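Local coordinates for protein intracellular exo-alpha-(1->5)-L-arabinofuranosidase (Bifidobacterium longum, PDB 2Y2W) that hydrolyses terminal alpha-(1->5)-linked L-arabinofuranosyl bonds in arabinans, and also acts on wheat arabinoxylan, in the degradation of plant cell walls, at residues L103-V108 / Y432-A437. Numbering follows the deposited sequence.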
ATOM      1  N   LEU D 103      -3.673 -40.944  10.689  1.00 27.89           N
ATOM      2  CA  LEU D 103      -4.594 -39.915  11.159  1.00 27.74           C
ATOM      3  C   LEU D 103      -5.689 -39.602  10.141  1.00 27.68           C
ATOM      4  O   LEU D 103      -6.780 -39.175  10.514  1.00 27.76           O
ATOM      5  CB  LEU D 103      -3.828 -38.643  11.541  1.00 27.80           C
ATOM      6  CG  LEU D 103      -4.540 -37.516  12.296  1.00 27.57           C
ATOM      7  CD1 LEU D 103      -5.151 -37.999  13.607  1.00 27.55           C
ATOM      8  CD2 LEU D 103      -3.571 -36.376  12.547  1.00 27.43           C
ATOM      9  N   GLY D 104      -5.396 -39.815   8.861  1.00 27.68           N
ATOM     10  CA  GLY D 104      -6.381 -39.619   7.797  1.00 27.59           C
ATOM     11  C   GLY D 104      -6.552 -38.174   7.370  1.00 27.66           C
ATOM     12  O   GLY D 104      -7.644 -37.763   6.978  1.00 27.87           O
ATOM     13  N   VAL D 105      -5.471 -37.401   7.450  1.00 27.62           N
ATOM     14  CA  VAL D 105      -5.456 -36.020   6.968  1.00 27.34           C
ATOM     15  C   VAL D 105      -5.437 -36.021   5.436  1.00 27.16           C
ATOM     16  O   VAL D 105      -4.664 -36.754   4.820  1.00 27.17           O
ATOM     17  CB  VAL D 105      -4.235 -35.231   7.521  1.00 27.54           C
ATOM     18  CG1 VAL D 105      -4.289 -33.766   7.092  1.00 27.34           C
ATOM     19  CG2 VAL D 105      -4.166 -35.334   9.045  1.00 27.21           C
ATOM     20  N   THR D 106      -6.295 -35.198   4.837  1.00 26.88           N
ATOM     21  CA  THR D 106      -6.454 -35.148   3.381  1.00 26.50           C
ATOM     22  C   THR D 106      -5.867 -33.883   2.763  1.00 26.25           C
ATOM     23  O   THR D 106      -5.466 -33.880   1.599  1.00 26.25           O
ATOM     24  CB  THR D 106      -7.936 -35.203   2.989  1.00 26.53           C
ATOM     25  OG1 THR D 106      -8.636 -34.147   3.659  1.00 26.72           O
ATOM     26  CG2 THR D 106      -8.554 -36.548   3.364  1.00 26.34           C
ATOM     27  N   CYS D 107      -5.844 -32.806   3.543  1.00 25.98           N
ATOM     28  CA  CYS D 107      -5.444 -31.489   3.061  1.00 25.64           C
ATOM     29  C   CYS D 107      -4.761 -30.731   4.187  1.00 25.47           C
ATOM     30  O   CYS D 107      -5.282 -30.657   5.293  1.00 25.49           O
ATOM     31  CB  CYS D 107      -6.670 -30.715   2.568  1.00 25.64           C
ATOM     32  SG  CYS D 107      -6.333 -29.037   1.997  1.00 25.41           S
ATOM     33  N   VAL D 108      -3.591 -30.169   3.899  1.00 25.29           N
ATOM     34  CA  VAL D 108      -2.790 -29.498   4.920  1.00 25.09           C
ATOM     35  C   VAL D 108      -2.554 -28.031   4.568  1.00 24.94           C
ATOM     36  O   VAL D 108      -2.130 -27.707   3.455  1.00 25.05           O
ATOM     37  CB  VAL D 108      -1.428 -30.207   5.148  1.00 25.14           C
ATOM     38  CG1 VAL D 108      -0.691 -29.587   6.329  1.00 25.26           C
ATOM     39  CG2 VAL D 108      -1.622 -31.697   5.378  1.00 24.87           C
ATOM     40  N   TYR D 432      -6.985 -40.008  18.425  1.00 32.84           N
ATOM     41  CA  TYR D 432      -7.915 -41.123  18.237  1.00 32.76           C
ATOM     42  C   TYR D 432      -9.335 -40.752  17.775  1.00 32.86           C
ATOM     43  O   TYR D 432      -9.911 -41.474  16.962  1.00 32.94           O
ATOM     44  CB  TYR D 432      -7.947 -42.006  19.492  1.00 32.59           C
ATOM     45  CG  TYR D 432      -6.586 -42.544  19.893  1.00 32.26           C
ATOM     46  CD1 TYR D 432      -6.033 -43.654  19.251  1.00 31.83           C
ATOM     47  CD2 TYR D 432      -5.846 -41.940  20.912  1.00 31.86           C
ATOM     48  CE1 TYR D 432      -4.781 -44.152  19.616  1.00 31.45           C
ATOM     49  CE2 TYR D 432      -4.591 -42.429  21.282  1.00 31.28           C
ATOM     50  CZ  TYR D 432      -4.066 -43.536  20.630  1.00 31.27           C
ATOM     51  OH  TYR D 432      -2.829 -44.030  20.991  1.00 30.81           O
ATOM     52  N   PRO D 433      -9.910 -39.640  18.288  1.00 33.00           N
ATOM     53  CA  PRO D 433     -11.221 -39.241  17.764  1.00 33.17           C
ATOM     54  C   PRO D 433     -11.164 -38.731  16.327  1.00 33.39           C
ATOM     55  O   PRO D 433     -12.141 -38.879  15.585  1.00 33.46           O
ATOM     56  CB  PRO D 433     -11.656 -38.109  18.707  1.00 33.09           C
ATOM     57  CG  PRO D 433     -10.829 -38.271  19.917  1.00 33.04           C
ATOM     58  CD  PRO D 433      -9.521 -38.805  19.437  1.00 32.99           C
ATOM     59  N   PHE D 434     -10.033 -38.136  15.947  1.00 33.57           N
ATOM     60  CA  PHE D 434      -9.846 -37.621  14.591  1.00 33.71           C
ATOM     61  C   PHE D 434      -9.685 -38.759  13.586  1.00 33.96           C
ATOM     62  O   PHE D 434     -10.370 -38.784  12.561  1.00 33.97           O
ATOM     63  CB  PHE D 434      -8.646 -36.668  14.525  1.00 33.57           C
ATOM     64  CG  PHE D 434      -8.578 -35.869  13.252  1.00 33.24           C
ATOM     65  CD1 PHE D 434      -7.922 -36.368  12.130  1.00 32.96           C
ATOM     66  CD2 PHE D 434      -9.176 -34.614  13.173  1.00 33.02           C
ATOM     67  CE1 PHE D 434      -7.858 -35.634  10.951  1.00 32.88           C
ATOM     68  CE2 PHE D 434      -9.120 -33.869  11.996  1.00 32.81           C
ATOM     69  CZ  PHE D 434      -8.459 -34.380  10.883  1.00 32.85           C
ATOM     70  N   ALA D 435      -8.786 -39.695  13.890  1.00 34.31           N
ATOM     71  CA  ALA D 435      -8.530 -40.856  13.034  1.00 34.68           C
ATOM     72  C   ALA D 435      -9.809 -41.622  12.680  1.00 35.03           C
ATOM     73  O   ALA D 435     -10.071 -41.888  11.506  1.00 35.14           O
ATOM     74  CB  ALA D 435      -7.513 -41.780  13.687  1.00 34.61           C
ATOM     75  N   GLU D 436     -10.605 -41.954  13.695  1.00 35.42           N
ATOM     76  CA  GLU D 436     -11.865 -42.670  13.497  1.00 35.92           C
ATOM     77  C   GLU D 436     -12.833 -41.939  12.573  1.00 36.18           C
ATOM     78  O   GLU D 436     -13.431 -42.554  11.687  1.00 36.17           O
ATOM     79  CB  GLU D 436     -12.541 -42.968  14.838  1.00 35.97           C
ATOM     80  CG  GLU D 436     -12.290 -44.380  15.350  1.00 36.53           C
ATOM     81  CD  GLU D 436     -12.990 -45.448  14.519  1.00 36.98           C
ATOM     82  OE1 GLU D 436     -14.113 -45.195  14.028  1.00 36.99           O
ATOM     83  OE2 GLU D 436     -12.415 -46.546  14.364  1.00 37.47           O
ATOM     84  N   ALA D 437     -12.982 -40.633  12.783  1.00 36.57           N
ATOM     85  CA  ALA D 437     -13.850 -39.815  11.946  1.00 36.94           C
ATOM     86  C   ALA D 437     -13.290 -39.704  10.529  1.00 37.30           C
ATOM     87  O   ALA D 437     -14.036 -39.783   9.557  1.00 37.29           O
ATOM     88  CB  ALA D 437     -14.042 -38.442  12.559  1.00 36.88           C
TER
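Leu-103 and Phe-434 form the centre of a buried apolar contact between the (beta/alpha)8 (TIM) barrel and helix 431-440, at the turn that joins helix 94-103 to the second barrel strand, 107-110. Phe-434 extends its ring from the helix toward this turn, its chi1 of -167° swinging CG away from the backbone N, and the side chains of Leu-103 and Phe-434 cross at about a right angle. The Leu-103 branch CD1 lies 3.5 Å from Phe-434 CD1 and also reaches CB of the same phenylalanine. Farther along the ring, Val-105 CG2 approaches Phe-434 CE1 obliquely at 4.2 Å. No hydrogen bond crosses the interface, but Leu-103 O faces the ring edge near its plane, 3.4 Å from Phe-434 CD1, and accepts a CA-H...O contact from Ala-435 CA at 3.5 Å, nearly straight at 162°. Gly-104, with positive phi, ends helix 94-103 in a Schellman motif, after which the chain turns through Val-105 into the strand. A serine in place of Phe-434 would probably open a gap beside Leu-103 and Val-105, leaving both without their aromatic partner. Around the contact, Leu-103 also touches Pro-416, and Phe-434 packs on Met-392 of helix 382-397. Pro-433, on the side of the helix facing away from the turn, touches Leu-518 and Trp-559 in the mixed beta-sheet, so helix 431-440 lies between that sheet and the barrel.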